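Local atomic coordinates of RNA-binding protein, putative (Trypanosoma brucei, PDB entry 6E4O), a protein that probably binds mRNA, its RNA recognition motif, the part of the longer kinetoplastid RNA-editing protein present here, using several surfaces to bind and remodel RNA. Residues 10-13 with 14-17; 51-54 with 55-59. All blocks are in the same frame, centred on the assembly; numbering follows the deposited sequence.

Interaction 1. Residues 10-13 with 14-17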
loop_
_atom_site.group_PDB
_atom_site.type_symbol
_atom_site.label_atom_id
_atom_site.label_comp_id
_atom_site.label_asym_id
_atom_site.label_seq_id
_atom_site.Cartn_x
_atom_site.Cartn_y
_atom_site.Cartn_z
ATOM N N GLY A 10 -8.531 1.242 4.265
ATOM C CA GLY A 10 -8.373 1.464 5.696
ATOM C C GLY A 10 -7.462 2.609 6.097
ATOM O O GLY A 10 -7.188 2.789 7.283
ATOM N N LEU A 11 -7.000 3.402 5.133
ATOM C CA LEU A 11 -6.112 4.517 5.460
ATOM C C LEU A 11 -6.776 5.501 6.420
ATOM O O LEU A 11 -7.981 5.731 6.357
ATOM C CB LEU A 11 -5.697 5.275 4.197
ATOM C CG LEU A 11 -4.889 4.556 3.121
ATOM C CD1 LEU A 11 -4.878 5.413 1.873
ATOM C CD2 LEU A 11 -3.471 4.274 3.599
ATOM N N SER A 12 -5.982 6.113 7.288
ATOM C CA SER A 12 -6.493 7.200 8.118
ATOM C C SER A 12 -6.816 8.418 7.251
ATOM O O SER A 12 -6.270 8.581 6.156
ATOM C CB SER A 12 -5.507 7.564 9.232
ATOM O OG SER A 12 -4.630 8.597 8.824
ATOM N N ASP A 13 -7.724 9.256 7.739
ATOM C CA ASP A 13 -8.112 10.476 7.042
ATOM C C ASP A 13 -6.916 11.349 6.692
ATOM O O ASP A 13 -6.952 12.103 5.722
ATOM C CB ASP A 13 -9.074 11.306 7.901
ATOM C CG ASP A 13 -10.432 10.660 8.048
ATOM O OD1 ASP A 13 -10.741 9.744 7.271
ATOM O OD2 ASP A 13 -11.199 11.077 8.939
ATOM N N GLU A 14 -5.872 11.265 7.507
ATOM C CA GLU A 14 -4.734 12.160 7.382
ATOM C C GLU A 14 -3.629 11.594 6.504
ATOM O O GLU A 14 -2.650 12.278 6.219
ATOM C CB GLU A 14 -4.155 12.473 8.765
ATOM C CG GLU A 14 -5.077 13.286 9.672
ATOM C CD GLU A 14 -6.181 12.447 10.289
ATOM O OE1 GLU A 14 -7.219 13.026 10.678
ATOM O OE2 GLU A 14 -6.008 11.210 10.394
ATOM N N THR A 15 -3.765 10.342 6.082
ATOM C CA THR A 15 -2.651 9.701 5.391
ATOM C C THR A 15 -2.608 10.074 3.921
ATOM O O THR A 15 -3.602 9.946 3.213
ATOM C CB THR A 15 -2.667 8.175 5.568
ATOM O OG1 THR A 15 -2.511 7.876 6.961
ATOM C CG2 THR A 15 -1.524 7.537 4.780
ATOM N N THR A 16 -1.453 10.558 3.473
ATOM C CA THR A 16 -1.281 10.942 2.075
ATOM C C THR A 16 -0.345 9.966 1.358
ATOM O O THR A 16 0.225 9.068 1.985
ATOM C CB THR A 16 -0.755 12.389 1.945
ATOM O OG1 THR A 16 0.555 12.468 2.505
ATOM C CG2 THR A 16 -1.668 13.368 2.677
ATOM N N TRP A 17 -0.182 10.148 0.050
ATOM C CA TRP A 17 0.488 9.155 -0.788
ATOM C C TRP A 17 1.924 8.854 -0.358
ATOM O O TRP A 17 2.327 7.691 -0.323
ATOM C CB TRP A 17 0.440 9.555 -2.277
ATOM C CG TRP A 17 1.405 10.618 -2.652
ATOM C CD1 TRP A 17 1.184 11.964 -2.656
ATOM C CD2 TRP A 17 2.768 10.431 -3.056
ATOM N NE1 TRP A 17 2.327 12.628 -3.041
ATOM C CE2 TRP A 17 3.311 11.709 -3.294
ATOM C CE3 TRP A 17 3.579 9.309 -3.241
ATOM C CZ2 TRP A 17 4.628 11.893 -3.711
ATOM C CZ3 TRP A 17 4.886 9.495 -3.652
ATOM C CH2 TRP A 17 5.397 10.776 -3.880
HETATM O O HOH W 1 -3.153 5.240 7.357
#

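Interaction 2. Residues 51-54 with 55-59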
loop_
_atom_site.group_PDB
_atom_site.type_symbol
_atom_site.label_atom_id
_atom_site.label_comp_id
_atom_site.label_asym_id
_atom_site.label_seq_id
_atom_site.Cartn_x
_atom_site.Cartn_y
_atom_site.Cartn_z
ATOM N N ALA A 51 4.998 -6.927 -4.621
ATOM C CA ALA A 51 3.559 -6.936 -4.351
ATOM C C ALA A 51 3.162 -8.107 -3.459
ATOM O O ALA A 51 2.354 -7.956 -2.533
ATOM C CB ALA A 51 2.760 -6.960 -5.656
ATOM N N ALA A 52 3.732 -9.272 -3.741
ATOM C CA ALA A 52 3.462 -10.480 -2.961
ATOM C C ALA A 52 3.922 -10.327 -1.516
ATOM O O ALA A 52 3.226 -10.741 -0.579
ATOM C CB ALA A 52 4.147 -11.676 -3.603
ATOM N N ARG A 53 5.102 -9.745 -1.347
ATOM C CA ARG A 53 5.656 -9.482 -0.024
ATOM C C ARG A 53 4.780 -8.505 0.764
ATOM O O ARG A 53 4.575 -8.677 1.975
ATOM C CB ARG A 53 7.082 -8.942 -0.163
ATOM C CG ARG A 53 7.823 -8.762 1.160
ATOM C CD ARG A 53 9.289 -8.430 0.924
ATOM N NE ARG A 53 9.978 -9.472 0.166
ATOM C CZ ARG A 53 10.472 -10.584 0.702
ATOM N NH1 ARG A 53 11.080 -11.479 -0.068
ATOM N NH2 ARG A 53 10.364 -10.804 2.006
ATOM N N ALA A 54 4.251 -7.484 0.091
ATOM C CA ALA A 54 3.408 -6.504 0.771
ATOM C C ALA A 54 2.138 -7.161 1.295
ATOM O O ALA A 54 1.793 -7.019 2.460
ATOM C CB ALA A 54 3.075 -5.308 -0.151
ATOM N N ILE A 55 1.435 -7.885 0.433
ATOM C CA ILE A 55 0.219 -8.562 0.852
ATOM C C ILE A 55 0.508 -9.626 1.923
ATOM O O ILE A 55 -0.238 -9.776 2.894
ATOM C CB ILE A 55 -0.485 -9.190 -0.363
ATOM C CG1 ILE A 55 -1.012 -8.069 -1.273
ATOM C CG2 ILE A 55 -1.612 -10.119 0.077
ATOM C CD1 ILE A 55 -1.420 -8.540 -2.639
ATOM N N THR A 56 1.610 -10.346 1.757
ATOM C CA THR A 56 1.959 -11.424 2.675
ATOM C C THR A 56 2.346 -10.869 4.047
ATOM O O THR A 56 1.836 -11.304 5.077
ATOM C CB THR A 56 3.122 -12.274 2.135
ATOM O OG1 THR A 56 2.702 -12.945 0.939
ATOM C CG2 THR A 56 3.543 -13.328 3.167
ATOM N N GLU A 57 3.241 -9.892 4.055
ATOM C CA GLU A 57 3.871 -9.479 5.304
ATOM C C GLU A 57 3.362 -8.167 5.886
ATOM O O GLU A 57 3.647 -7.856 7.036
ATOM C CB GLU A 57 5.393 -9.427 5.134
ATOM C CG GLU A 57 5.986 -10.754 4.682
ATOM C CD GLU A 57 7.479 -10.840 4.913
ATOM O OE1 GLU A 57 7.978 -10.190 5.863
ATOM O OE2 GLU A 57 8.148 -11.568 4.153
ATOM N N LEU A 58 2.587 -7.400 5.123
ATOM C CA LEU A 58 2.141 -6.102 5.632
ATOM C C LEU A 58 0.624 -6.031 5.778
ATOM O O LEU A 58 0.074 -4.976 6.044
ATOM C CB LEU A 58 2.657 -4.954 4.740
ATOM C CG LEU A 58 4.183 -4.775 4.623
ATOM C CD1 LEU A 58 4.511 -3.646 3.646
ATOM C CD2 LEU A 58 4.813 -4.462 5.991
ATOM N N GLN A 59 -0.040 -7.170 5.621
ATOM C CA GLN A 59 -1.481 -7.236 5.798
ATOM C C GLN A 59 -1.848 -6.808 7.211
ATOM O O GLN A 59 -1.203 -7.222 8.177
ATOM C CB GLN A 59 -1.980 -8.655 5.540
ATOM C CG GLN A 59 -3.498 -8.815 5.597
ATOM C CD GLN A 59 -4.189 -7.995 4.529
ATOM O OE1 GLN A 59 -4.311 -6.772 4.651
ATOM N NE2 GLN A 59 -4.614 -8.656 3.463
HETATM O O HOH W 2 9.551 -8.718 4.259
#

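Interaction 1. Residues 10-13 with 14-17
S12 and T15 meet through their hydroxyls, with S12 OG 2.9 Å from T15 OG1. The same serine oxygen takes the amide N-H of E14, N to OG 3.2 Å, in a bent bond of 139°. The S12 chi1 of 92°, well away from a staggered value, brings OG within reach of both E14 N and T15 OG1, consistent with a hydroxyl shared between them. The backbone itself closes as a type I beta turn from S12 to T15: T15 N reaches S12 O at 3.1 Å, nearly straight at 167°, although the donor stands above the carbonyl plane. A water links the two segments, accepting from S12 N and donating to T15 OG1 at 2.7 Å. The threonine hydroxyl is bonded further to E64, while its methyl CG2 meets L11 CD2 at 4.0 Å, the two side chains crossing at about a right angle. L11 and S12 in turn rest on L68 and A66 of strand 66-70. With S12 OG taking the N-H of E14, the arrangement is an ST turn set on a type I beta turn, in the loop that joins strand 5-9 to helix 17-24, the first beta-alpha connection of the RRM fold.

Interaction 2. Residues 51-54 with 55-59
A54 and L58 meet at the end of helix 48-57, where A54 O accepts L58 N at 2.8 Å and closes the final turn just as L58 leaves helical backbone angles. CB and CG of L58 lie against that same oxygen, CB 3.2 Å from A54 O, and the methyl of A54 only loosely approaches L58 CD1. Both side chains touch A27, and A54 also packs on F45 of strand 40-45.

On the outer surface R53 and E57, one turn apart, run side by side and point the same way. With CG anti to the backbone N (chi1 -174°) the arginine starts out extended, then bends at chi3 to bring NH2 to 3.2 Å from E57 OE2 in a salt bridge. The guanidinium and carboxylate planes are turned 67° against each other, and OE2 approaches the guanidinium obliquely. A water at the guanidinium edge accepts from R53 NH2 and makes a weak bond to E57 OE1.

I55 continues the helix with a nearly straight bond of 175° from its N to A51 O, and CG1 lies 3.6 Å from that oxygen. Its side chain joins A51 on V6 of strand 5-9. Next to it, T56 OG1 donates to A52 O at 2.7 Å, while T56 N reaches the same oxygen from the opposite face of its plane.

The chemistry is thus divided by side: A51, A54 and I55 pack on strands 5-9 and 40-45, and L58 on the loop residues Q26 and A27, whereas the outer side carries an i to i+4 ion pair and a carbonyl gripped twice. The single, oblique NH2-OE2 contact, with a water alongside, suggests a surface ion pair that adds to the backbone bonds rather than replacing them.

How the interactions relate
Interaction 1 comes first along the chain, in the loop between strand 5-9 and helix 17-24; interaction 2 follows at the end of helix 48-57. Their centres are 18 Å apart, on opposite sides of the centre of the chain, and their nearest atoms stay about 9 Å apart. Both nonetheless belong to one RNA recognition motif and meet its antiparallel sheet: residues 10-13 continue from strand 5-9 and touch strand 66-70, whereas residues 51-59 pack on strands 5-9 and 40-45 and, through Q59, bond to L70. The two contacts thus meet one sheet largely through different side-chain packing, one before helix 17-24 and one at the end of helix 48-57, with strand 66-70 common to both.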